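Local coordinates for lambda phage protein with carbohydrate-binding module (Shewanella oneidensis, PDB 2A5Z), which is of unknown function but binds magnesium and has a jelly-roll fold with a carbohydrate-binding module, so it may recognise carbohydrate, at residues Phe49-Phe55 and Ile246-Lys252; Thr121-Pro127 and Thr181-Cys187; Gln134-Gly139 and Arg150-Glu156. All coordinates share one frame. Residue numbers count along the deposited sequence, not the author numbering.

Interaction 1: Phe49-Phe55 and Ile246-Lys252; sequences FYASYDF and IDLIEFK. With MG (magnesium ion), chain F.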
loop_
_atom_site.group_PDB
_atom_site.type_symbol
_atom_site.label_atom_id
_atom_site.label_comp_id
_atom_site.label_asym_id
_atom_site.label_seq_id
_atom_site.Cartn_x
_atom_site.Cartn_y
_atom_site.Cartn_z
ATOM N N PHE C 49 -4.078 7.218 -15.762
ATOM C CA PHE C 49 -3.339 6.824 -14.578
ATOM C C PHE C 49 -3.349 7.949 -13.562
ATOM O O PHE C 49 -3.131 9.103 -13.916
ATOM C CB PHE C 49 -1.889 6.432 -14.900
ATOM C CG PHE C 49 -1.076 6.106 -13.675
ATOM C CD1 PHE C 49 -1.050 4.812 -13.166
ATOM C CD2 PHE C 49 -0.359 7.105 -13.011
ATOM C CE1 PHE C 49 -0.315 4.506 -12.022
ATOM C CE2 PHE C 49 0.374 6.812 -11.865
ATOM C CZ PHE C 49 0.395 5.508 -11.370
ATOM N N TYR C 50 -3.595 7.595 -12.301
ATOM C CA TYR C 50 -3.523 8.539 -11.198
ATOM C C TYR C 50 -2.838 7.918 -9.978
ATOM O O TYR C 50 -3.106 6.768 -9.635
ATOM C CB TYR C 50 -4.926 9.028 -10.808
ATOM C CG TYR C 50 -4.867 10.186 -9.849
ATOM C CD1 TYR C 50 -4.783 11.497 -10.325
ATOM C CD2 TYR C 50 -4.851 9.978 -8.471
ATOM C CE1 TYR C 50 -4.703 12.577 -9.446
ATOM C CE2 TYR C 50 -4.759 11.058 -7.581
ATOM C CZ TYR C 50 -4.685 12.342 -8.081
ATOM O OH TYR C 50 -4.607 13.404 -7.221
ATOM N N ALA C 51 -1.959 8.686 -9.336
ATOM C CA ALA C 51 -1.380 8.312 -8.045
ATOM C C ALA C 51 -1.044 9.569 -7.244
ATOM O O ALA C 51 -0.651 10.585 -7.811
ATOM C CB ALA C 51 -0.130 7.447 -8.225
ATOM N N SER C 52 -1.224 9.504 -5.931
ATOM C CA SER C 52 -0.848 10.615 -5.065
ATOM C C SER C 52 -0.469 10.104 -3.686
ATOM O O SER C 52 -0.919 9.038 -3.263
ATOM C CB SER C 52 -1.985 11.633 -4.965
ATOM O OG SER C 52 -3.062 11.099 -4.228
ATOM N N TYR C 53 0.380 10.855 -2.999
ATOM C CA TYR C 53 0.703 10.552 -1.613
ATOM C C TYR C 53 0.816 11.846 -0.802
ATOM O O TYR C 53 1.393 12.823 -1.265
ATOM C CB TYR C 53 1.957 9.673 -1.502
ATOM C CG TYR C 53 2.279 9.317 -0.067
ATOM C CD1 TYR C 53 1.327 8.678 0.741
ATOM C CD2 TYR C 53 3.512 9.653 0.497
ATOM C CE1 TYR C 53 1.602 8.376 2.068
ATOM C CE2 TYR C 53 3.795 9.349 1.820
ATOM C CZ TYR C 53 2.831 8.708 2.592
ATOM O OH TYR C 53 3.099 8.420 3.897
ATOM N N ASP C 54 0.236 11.841 0.400
ATOM C CA ASP C 54 0.085 13.042 1.220
ATOM C C ASP C 54 0.980 13.036 2.469
ATOM O O ASP C 54 0.803 13.860 3.356
ATOM C CB ASP C 54 -1.393 13.214 1.631
ATOM C CG ASP C 54 -1.817 14.677 1.769
ATOM O OD1 ASP C 54 -0.965 15.580 1.701
ATOM O OD2 ASP C 54 -3.029 14.946 1.937
ATOM N N PHE C 55 1.904 12.084 2.551
ATOM C CA PHE C 55 2.954 12.079 3.586
ATOM C C PHE C 55 2.458 12.139 5.031
ATOM O O PHE C 55 2.982 12.897 5.839
ATOM C CB PHE C 55 4.006 13.165 3.282
ATOM C CG PHE C 55 4.765 12.903 2.021
ATOM C CD1 PHE C 55 5.962 12.192 2.051
ATOM C CD2 PHE C 55 4.255 13.320 0.790
ATOM C CE1 PHE C 55 6.661 11.923 0.875
ATOM C CE2 PHE C 55 4.935 13.057 -0.391
ATOM C CZ PHE C 55 6.143 12.356 -0.355
ATOM N N ILE C 246 8.257 17.983 2.093
ATOM C CA ILE C 246 7.183 17.630 1.146
ATOM C C ILE C 246 5.858 17.303 1.853
ATOM O O ILE C 246 5.817 16.527 2.821
ATOM C CB ILE C 246 7.610 16.535 0.116
ATOM C CG1 ILE C 246 6.492 16.279 -0.922
ATOM C CG2 ILE C 246 8.104 15.256 0.828
ATOM C CD1 ILE C 246 6.962 15.615 -2.212
ATOM N N ASP C 247 4.799 17.941 1.355
ATOM C CA ASP C 247 3.432 17.765 1.827
ATOM C C ASP C 247 2.721 16.728 0.944
ATOM O O ASP C 247 2.090 15.808 1.436
ATOM C CB ASP C 247 2.707 19.124 1.748
ATOM C CG ASP C 247 1.212 19.044 2.066
ATOM O OD1 ASP C 247 0.792 18.143 2.805
ATOM O OD2 ASP C 247 0.443 19.912 1.590
ATOM N N LEU C 248 2.865 16.864 -0.368
ATOM C CA LEU C 248 1.970 16.190 -1.291
ATOM C C LEU C 248 2.594 16.097 -2.676
ATOM O O LEU C 248 3.201 17.057 -3.156
ATOM C CB LEU C 248 0.641 16.968 -1.353
ATOM C CG LEU C 248 -0.494 16.649 -2.333
ATOM C CD1 LEU C 248 -0.947 15.212 -2.199
ATOM C CD2 LEU C 248 -1.663 17.593 -2.089
ATOM N N ILE C 249 2.439 14.934 -3.304
ATOM C CA ILE C 249 2.825 14.744 -4.697
ATOM C C ILE C 249 1.667 14.070 -5.433
ATOM O O ILE C 249 0.958 13.257 -4.848
ATOM C CB ILE C 249 4.170 13.943 -4.828
ATOM C CG1 ILE C 249 4.699 13.979 -6.272
ATOM C CG2 ILE C 249 4.045 12.511 -4.264
ATOM C CD1 ILE C 249 6.160 13.536 -6.419
ATOM N N GLU C 250 1.469 14.431 -6.698
ATOM C CA GLU C 250 0.415 13.851 -7.534
ATOM C C GLU C 250 0.969 13.517 -8.920
ATOM O O GLU C 250 1.693 14.318 -9.502
ATOM C CB GLU C 250 -0.762 14.828 -7.642
ATOM C CG GLU C 250 -1.838 14.421 -8.641
ATOM C CD GLU C 250 -2.812 15.560 -8.954
ATOM O OE1 GLU C 250 -3.925 15.577 -8.382
ATOM O OE2 GLU C 250 -2.457 16.443 -9.766
ATOM N N PHE C 251 0.629 12.330 -9.427
ATOM C CA PHE C 251 0.969 11.889 -10.788
ATOM C C PHE C 251 -0.311 11.667 -11.596
ATOM O O PHE C 251 -1.210 10.950 -11.141
ATOM C CB PHE C 251 1.742 10.562 -10.758
ATOM C CG PHE C 251 3.148 10.678 -10.238
ATOM C CD1 PHE C 251 4.219 10.730 -11.115
ATOM C CD2 PHE C 251 3.399 10.722 -8.872
ATOM C CE1 PHE C 251 5.532 10.832 -10.635
ATOM C CE2 PHE C 251 4.705 10.832 -8.375
ATOM C CZ PHE C 251 5.768 10.892 -9.261
ATOM N N LYS C 252 -0.389 12.260 -12.785
ATOM C CA LYS C 252 -1.464 11.925 -13.739
ATOM C C LYS C 252 -1.016 11.877 -15.195
ATOM O O LYS C 252 -0.288 12.756 -15.662
ATOM C CB LYS C 252 -2.702 12.819 -13.584
ATOM C CG LYS C 252 -2.445 14.275 -13.377
ATOM C CD LYS C 252 -3.771 15.008 -13.093
ATOM C CE LYS C 252 -3.530 16.498 -12.940
ATOM N NZ LYS C 252 -4.795 17.301 -12.820
HETATM MG MG MG F . 0.673 15.998 3.051
#
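Backbone pairing sets the frame: strands 49-53 and 248-252 run antiparallel, their axes 4.6 Å apart at an angle of 174°. Strand 48-53 is the outermost strand, within this chain, of the jelly-roll's six-stranded sheet, and 245-254 is its neighbour. Two hydrogen-bonded pairs carry the ladder. Ala-51 N reaches Phe-251 O at 3.0 Å and Phe-251 N returns to Ala-51 O at 2.7 Å; Tyr-53 N to Ile-249 O and Ile-249 N to Tyr-53 O are both 3.1 Å. The intervening pair, Ser-52 with Glu-250, is non-hydrogen-bonded, and there CA-H...O contacts such as Ser-52 CA to Ile-249 O (3.2 Å) fill in.

Polar side chains meet on the face of Tyr-50, Ser-52 and Glu-250, where Tyr-50 OH donates to Glu-250 OE1 at 2.6 Å.

Apolar packing gathers on the face of Ala-51, Tyr-53, Ile-249 and Phe-251. Beyond the strand end the Phe-55 ring receives a CH-pi contact from Ile-246 CG2, 3.7 Å from the centroid and 16° off the normal.

Metal coordination closes the pair. Magnesium is held at 2.2 Å by each of Asp-54 O, Asp-54 OD1, Asp-247 O and Asp-247 OD1; Phe-88 and Gly-89 complete the site. His-87 hydrogen-bonds to Asp-247 OD2. Asp-247 and Leu-248, both facing Tyr-123, form a classic beta bulge beside the metal.

Asp-54 O and Asp-247 O stand just 3.0 Å apart, a separation of two acceptors explained by the shared cation. Magnesium thus ties Asp-54 to Asp-247 just past the last hydrogen-bonded pair, Tyr-53 with Ile-249, with Arg-259 of the second subunit salt-bridged to both aspartates.

Interaction 2: Thr121-Pro127 and Thr181-Cys187; sequences TVYFKTP and TSTWYIC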
loop_
_atom_site.group_PDB
_atom_site.type_symbol
_atom_site.label_atom_id
_atom_site.label_comp_id
_atom_site.label_asym_id
_atom_site.label_seq_id
_atom_site.Cartn_x
_atom_site.Cartn_y
_atom_site.Cartn_z
ATOM N N THR C 121 2.555 17.134 -9.867
ATOM C CA THR C 121 2.357 18.297 -9.016
ATOM C C THR C 121 2.914 18.027 -7.620
ATOM O O THR C 121 2.647 16.976 -7.046
ATOM C CB THR C 121 0.871 18.696 -8.939
ATOM O OG1 THR C 121 0.333 18.793 -10.270
ATOM C CG2 THR C 121 0.708 20.045 -8.241
ATOM N N VAL C 122 3.692 18.980 -7.096
ATOM C CA VAL C 122 4.367 18.838 -5.801
ATOM C C VAL C 122 4.108 20.059 -4.911
ATOM O O VAL C 122 4.334 21.201 -5.325
ATOM C CB VAL C 122 5.913 18.672 -5.953
ATOM C CG1 VAL C 122 6.574 18.528 -4.575
ATOM C CG2 VAL C 122 6.262 17.468 -6.806
ATOM N N TYR C 123 3.634 19.804 -3.696
ATOM C CA TYR C 123 3.455 20.836 -2.692
ATOM C C TYR C 123 4.612 20.704 -1.718
ATOM O O TYR C 123 4.765 19.659 -1.062
ATOM C CB TYR C 123 2.115 20.663 -1.965
ATOM C CG TYR C 123 0.904 20.830 -2.865
ATOM C CD1 TYR C 123 0.062 21.941 -2.740
ATOM C CD2 TYR C 123 0.605 19.886 -3.846
ATOM C CE1 TYR C 123 -1.065 22.090 -3.565
ATOM C CE2 TYR C 123 -0.507 20.030 -4.684
ATOM C CZ TYR C 123 -1.330 21.139 -4.541
ATOM O OH TYR C 123 -2.427 21.283 -5.372
ATOM N N PHE C 124 5.430 21.752 -1.632
ATOM C CA PHE C 124 6.691 21.682 -0.896
ATOM C C PHE C 124 7.012 22.967 -0.156
ATOM O O PHE C 124 6.572 24.053 -0.553
ATOM C CB PHE C 124 7.855 21.293 -1.831
ATOM C CG PHE C 124 8.203 22.340 -2.863
ATOM C CD1 PHE C 124 9.200 23.288 -2.611
ATOM C CD2 PHE C 124 7.555 22.369 -4.093
ATOM C CE1 PHE C 124 9.533 24.241 -3.557
ATOM C CE2 PHE C 124 7.876 23.338 -5.047
ATOM C CZ PHE C 124 8.875 24.268 -4.776
ATOM N N LYS C 125 7.790 22.832 0.918
ATOM C CA LYS C 125 8.172 23.970 1.748
ATOM C C LYS C 125 9.681 24.130 1.756
ATOM O O LYS C 125 10.422 23.177 2.036
ATOM C CB LYS C 125 7.660 23.797 3.187
ATOM C CG LYS C 125 7.835 25.047 4.067
ATOM C CD LYS C 125 7.284 24.861 5.473
ATOM C CE LYS C 125 7.348 26.191 6.244
ATOM N NZ LYS C 125 6.914 26.078 7.659
ATOM N N THR C 126 10.137 25.343 1.463
ATOM C CA THR C 126 11.554 25.657 1.569
ATOM C C THR C 126 12.029 25.535 3.029
ATOM O O THR C 126 11.241 25.746 3.956
ATOM C CB THR C 126 11.880 27.039 0.987
ATOM O OG1 THR C 126 10.993 28.021 1.535
ATOM C CG2 THR C 126 11.735 27.004 -0.529
ATOM N N PRO C 127 13.308 25.152 3.232
ATOM C CA PRO C 127 13.865 25.066 4.585
ATOM C C PRO C 127 13.927 26.444 5.266
ATOM O O PRO C 127 13.751 27.468 4.595
ATOM C CB PRO C 127 15.279 24.512 4.348
ATOM C CG PRO C 127 15.603 24.819 2.933
ATOM C CD PRO C 127 14.301 24.791 2.197
ATOM N N THR C 181 12.791 31.578 2.421
ATOM C CA THR C 181 12.854 30.489 3.404
ATOM C C THR C 181 11.485 30.260 4.055
ATOM O O THR C 181 10.623 31.138 4.019
ATOM C CB THR C 181 13.905 30.754 4.514
ATOM O OG1 THR C 181 13.652 32.021 5.142
ATOM C CG2 THR C 181 15.318 30.730 3.950
ATOM N N SER C 182 11.290 29.070 4.615
ATOM C CA SER C 182 10.051 28.692 5.322
ATOM C C SER C 182 8.765 29.116 4.597
ATOM O O SER C 182 7.860 29.714 5.195
ATOM C CB SER C 182 10.074 29.244 6.740
ATOM O OG SER C 182 11.204 28.735 7.429
ATOM N N THR C 183 8.692 28.800 3.309
ATOM C CA THR C 183 7.553 29.206 2.480
ATOM C C THR C 183 7.028 28.018 1.693
ATOM O O THR C 183 7.809 27.220 1.175
ATOM C CB THR C 183 7.945 30.350 1.518
ATOM O OG1 THR C 183 8.394 31.472 2.285
ATOM C CG2 THR C 183 6.759 30.786 0.631
ATOM N N TRP C 184 5.703 27.919 1.602
ATOM C CA TRP C 184 5.042 26.869 0.830
ATOM C C TRP C 184 4.877 27.266 -0.624
ATOM O O TRP C 184 4.423 28.375 -0.920
ATOM C CB TRP C 184 3.678 26.550 1.447
ATOM C CG TRP C 184 3.803 25.744 2.681
ATOM C CD1 TRP C 184 3.733 26.195 3.975
ATOM C CD2 TRP C 184 4.043 24.334 2.756
ATOM N NE1 TRP C 184 3.907 25.143 4.847
ATOM C CE2 TRP C 184 4.103 23.991 4.127
ATOM C CE3 TRP C 184 4.208 23.325 1.797
ATOM C CZ2 TRP C 184 4.324 22.677 4.564
ATOM C CZ3 TRP C 184 4.436 22.021 2.228
ATOM C CH2 TRP C 184 4.488 21.708 3.604
ATOM N N TYR C 185 5.244 26.349 -1.519
ATOM C CA TYR C 185 5.218 26.568 -2.968
ATOM C C TYR C 185 4.532 25.377 -3.627
ATOM O O TYR C 185 4.443 24.300 -3.031
ATOM C CB TYR C 185 6.646 26.696 -3.531
ATOM C CG TYR C 185 7.380 27.959 -3.147
ATOM C CD1 TYR C 185 7.094 29.171 -3.777
ATOM C CD2 TYR C 185 8.359 27.947 -2.154
ATOM C CE1 TYR C 185 7.757 30.346 -3.420
ATOM C CE2 TYR C 185 9.041 29.119 -1.792
ATOM C CZ TYR C 185 8.731 30.311 -2.431
ATOM O OH TYR C 185 9.392 31.466 -2.093
ATOM N N ILE C 186 4.048 25.569 -4.850
ATOM C CA ILE C 186 3.525 24.465 -5.658
ATOM C C ILE C 186 4.293 24.456 -6.981
ATOM O O ILE C 186 4.591 25.515 -7.535
ATOM C CB ILE C 186 1.986 24.603 -5.910
ATOM C CG1 ILE C 186 1.241 24.917 -4.605
ATOM C CG2 ILE C 186 1.407 23.336 -6.594
ATOM C CD1 ILE C 186 -0.190 25.411 -4.789
ATOM N N CYS C 187 4.670 23.271 -7.455
ATOM C CA CYS C 187 5.271 23.140 -8.775
ATOM C C CYS C 187 4.546 22.077 -9.593
ATOM O O CYS C 187 4.306 20.959 -9.115
ATOM C CB CYS C 187 6.769 22.817 -8.696
ATOM S SG CYS C 187 7.536 22.463 -10.314
HETATM O O HOH W 1 10.140 26.363 8.376
#
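Tyr-123 and Ile-186, both in the m rotamer about chi1, meet across a non-hydrogen-bonded pair: Ile-186 CG2 sits over the phenol ring, 4.1 Å from its centroid and 11° off the normal, and Ile-186 CD1 reaches Tyr-123 CE1 at 3.6 Å. The same face continues with Lys-125, whose chain is fully extended (all four chi angles t) and lies over the indole of Trp-184. Lys-125 CB is 3.5 Å from the centroid of the six-membered ring and 3° off its normal, a CH-pi contact, while Lys-125 CD comes within 3.4 Å of Trp-184 NE1. Both polar ends turn to Glu-84, through a salt bridge from Lys-125 and a hydrogen bond from Trp-184.

On the other face Phe-124 adopts p, which brings its ring across to the facing strand: Tyr-185 CB lies over it, 3.9 Å from the centroid, and Cys-187 CB is 3.8 Å from Phe-124 CE2 at the ring edge.

Antiparallel hydrogen bonds hold this register, for example Tyr-185 N to Phe-124 O at 2.8 Å and Val-122 N to Cys-187 O at 2.9 Å. Past the strands, the p rotamer of Thr-126 lets Thr-126 OG1 accept from Thr-183 N at 3.0 Å, and the same hydroxyl hydrogen-bonds to Ser-180 O; Thr-126 N donates to Thr-183 O, also at 3.0 Å, and Ser-182 N to Pro-127 O at 2.9 Å.

Within the jelly-roll, strands 119-125 and 184-191 are central in a six-stranded antiparallel sheet, flanked by 245-254 and 197-203. Phe-124 and Cys-187 pack on strand 153-156 of the larger sheet, whereas Tyr-123 and Ile-186 meet the second subunit's C-terminal tail.

Interaction 3: Gln134-Gly139 and Arg150-Glu156; sequences QLTVIG and RSGLIIE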
loop_
_atom_site.group_PDB
_atom_site.type_symbol
_atom_site.label_atom_id
_atom_site.label_comp_id
_atom_site.label_asym_id
_atom_site.label_seq_id
_atom_site.Cartn_x
_atom_site.Cartn_y
_atom_site.Cartn_z
ATOM N N GLN C 134 22.221 22.559 -0.773
ATOM C CA GLN C 134 20.871 22.106 -1.116
ATOM C C GLN C 134 20.639 22.015 -2.630
ATOM O O GLN C 134 20.847 22.989 -3.364
ATOM C CB GLN C 134 19.805 22.998 -0.471
ATOM C CG GLN C 134 19.859 23.078 1.047
ATOM C CD GLN C 134 19.205 24.340 1.601
ATOM O OE1 GLN C 134 18.852 25.261 0.855
ATOM N NE2 GLN C 134 19.046 24.391 2.921
ATOM N N LEU C 135 20.207 20.834 -3.076
ATOM C CA LEU C 135 19.812 20.592 -4.465
ATOM C C LEU C 135 18.508 19.802 -4.487
ATOM O O LEU C 135 18.441 18.680 -3.974
ATOM C CB LEU C 135 20.913 19.844 -5.250
ATOM C CG LEU C 135 20.626 19.338 -6.681
ATOM C CD1 LEU C 135 20.393 20.474 -7.678
ATOM C CD2 LEU C 135 21.747 18.453 -7.178
ATOM N N THR C 136 17.480 20.409 -5.066
ATOM C CA THR C 136 16.174 19.786 -5.216
ATOM C C THR C 136 15.734 19.858 -6.679
ATOM O O THR C 136 16.032 20.833 -7.371
ATOM C CB THR C 136 15.128 20.480 -4.302
ATOM O OG1 THR C 136 15.612 20.477 -2.956
ATOM C CG2 THR C 136 13.790 19.763 -4.337
ATOM N N VAL C 137 15.054 18.811 -7.147
ATOM C CA VAL C 137 14.511 18.765 -8.505
ATOM C C VAL C 137 13.056 18.289 -8.489
ATOM O O VAL C 137 12.716 17.323 -7.807
ATOM C CB VAL C 137 15.321 17.822 -9.448
ATOM C CG1 VAL C 137 14.805 17.929 -10.887
ATOM C CG2 VAL C 137 16.805 18.158 -9.413
ATOM N N ILE C 138 12.205 18.995 -9.227
ATOM C CA ILE C 138 10.886 18.487 -9.579
ATOM C C ILE C 138 10.943 18.193 -11.086
ATOM O O ILE C 138 10.981 19.103 -11.911
ATOM C CB ILE C 138 9.739 19.459 -9.159
ATOM C CG1 ILE C 138 9.660 19.558 -7.632
ATOM C CG2 ILE C 138 8.397 18.958 -9.658
ATOM C CD1 ILE C 138 9.694 20.980 -7.100
ATOM N N GLY C 139 11.005 16.907 -11.416
ATOM C CA GLY C 139 11.187 16.447 -12.784
ATOM C C GLY C 139 11.902 15.110 -12.797
ATOM O O GLY C 139 11.767 14.327 -11.857
ATOM N N ARG C 150 19.472 15.516 -14.547
ATOM C CA ARG C 150 18.184 16.016 -14.078
ATOM C C ARG C 150 17.562 16.970 -15.100
ATOM O O ARG C 150 18.261 17.557 -15.939
ATOM C CB ARG C 150 18.312 16.704 -12.711
ATOM C CG ARG C 150 19.329 17.828 -12.684
ATOM C CD ARG C 150 19.652 18.266 -11.273
ATOM N NE ARG C 150 20.849 19.100 -11.244
ATOM C CZ ARG C 150 22.090 18.625 -11.172
ATOM N NH1 ARG C 150 23.122 19.457 -11.155
ATOM N NH2 ARG C 150 22.300 17.321 -11.122
ATOM N N SER C 151 16.249 17.128 -15.005
ATOM C CA SER C 151 15.509 17.977 -15.913
ATOM C C SER C 151 14.161 18.355 -15.281
ATOM O O SER C 151 13.394 17.483 -14.860
ATOM C CB SER C 151 15.349 17.252 -17.258
ATOM O OG SER C 151 14.139 17.603 -17.879
ATOM N N GLY C 152 13.892 19.654 -15.185
ATOM C CA GLY C 152 12.641 20.135 -14.594
ATOM C C GLY C 152 12.861 21.442 -13.863
ATOM O O GLY C 152 13.668 22.264 -14.299
ATOM N N LEU C 153 12.133 21.659 -12.771
ATOM C CA LEU C 153 12.423 22.803 -11.909
ATOM C C LEU C 153 13.514 22.410 -10.923
ATOM O O LEU C 153 13.328 21.516 -10.093
ATOM C CB LEU C 153 11.187 23.301 -11.162
ATOM C CG LEU C 153 11.395 24.662 -10.470
ATOM C CD1 LEU C 153 11.186 25.823 -11.451
ATOM C CD2 LEU C 153 10.487 24.813 -9.258
ATOM N N ILE C 154 14.657 23.071 -11.038
ATOM C CA ILE C 154 15.798 22.791 -10.186
ATOM C C ILE C 154 15.922 23.902 -9.146
ATOM O O ILE C 154 15.741 25.073 -9.455
ATOM C CB ILE C 154 17.103 22.666 -11.023
ATOM C CG1 ILE C 154 16.989 21.507 -12.025
ATOM C CG2 ILE C 154 18.342 22.489 -10.111
ATOM C CD1 ILE C 154 17.872 21.680 -13.270
ATOM N N ILE C 155 16.209 23.528 -7.906
ATOM C CA ILE C 155 16.406 24.507 -6.852
ATOM C C ILE C 155 17.782 24.283 -6.241
ATOM O O ILE C 155 18.015 23.266 -5.597
ATOM C CB ILE C 155 15.292 24.420 -5.769
ATOM C CG1 ILE C 155 13.906 24.660 -6.403
ATOM C CG2 ILE C 155 15.582 25.397 -4.608
ATOM C CD1 ILE C 155 12.719 24.308 -5.517
ATOM N N GLU C 156 18.693 25.224 -6.477
ATOM C CA GLU C 156 20.009 25.216 -5.838
ATOM C C GLU C 156 20.098 26.391 -4.877
ATOM O O GLU C 156 19.951 27.546 -5.286
ATOM C CB GLU C 156 21.131 25.302 -6.872
ATOM C CG GLU C 156 21.122 24.161 -7.870
ATOM C CD GLU C 156 22.247 24.243 -8.881
ATOM O OE1 GLU C 156 22.641 25.366 -9.270
ATOM O OE2 GLU C 156 22.731 23.173 -9.297
HETATM O O HOH W 2 17.105 22.664 -2.768
#
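Gln-134 opens the pairing through its backbone: Gln-134 O takes a CA-H...O contact from Glu-156 CA at 3.4 Å. Next, Leu-135 occupies a non-hydrogen-bonded site opposite Glu-156, and its methyl Leu-135 CD1 packs at 3.8 Å against each of Ile-154 CG2, Glu-156 CG and Arg-150 NE. Leu-135 CD2 lies over one face of the Arg-150 guanidinium, whose NH2 hydrogen-bonds to Ile-147 O.

Thr-136 carries the first reciprocal pair, Thr-136 N to Ile-155 O at 3.0 Å and Ile-155 N to Thr-136 O at 2.8 Å. A water bridges the same two residues, 2.7 Å from Thr-136 OG1 and donating to Ile-155 O at 3.0 Å; the hydroxyl also hydrogen-bonds to Thr-232. Val-137 returns to the face of Leu-135, with Val-137 CG2 3.4 Å from Arg-150 CD.

Ile-138 forms the second pair: Ile-138 N to Leu-153 O and Leu-153 N to Ile-138 O are both 2.9 Å, though the latter is more bent, at 142°. Here both chains turn a corner. Gly-139 (phi/psi 151°/-151°) and Gly-152 (146°/-146°) face each other with CA atoms 4.4 Å apart; an ideal CB on Gly-139 would lie 1.9 Å from Ser-151 O, and one on Gly-152 2.0 Å from Ile-138 O. Neither position could accommodate a side chain in this conformation.

Strands 134-137 and 153-156, antiparallel at 171°, belong to the larger, branched sheet of the jelly-roll, bordered by strands 230-234 and 159-166. Ile-138 and Ile-155 pack on strand 119-125 of the six-stranded sheet, while Leu-153 reaches strand 197-203.

All three contacts are mainly buried antiparallel pairings, but interaction 2 reaches the surface at its loop end, where Ser-182 is exposed and Lys-125 partly so. Interactions 1 and 2 share one sheet, where strands 245-254 and 119-125 are neighbours: Glu-250 N lies 2.8 Å from Thr-121 O, a probable hydrogen bond. Both touch the second subunit. Interaction 3 belongs to the facing sheet and meets no other chain. It joins interaction 2 through apolar packing, with Phe-124 CE2 3.6 Å from Ile-138 CD1, but stays about 7 Å from interaction 1 at the nearest atoms. Interaction 1 is marked by its metal site, interaction 2 has the most CH-pi contacts, and interaction 3 is largely aliphatic with facing glycines.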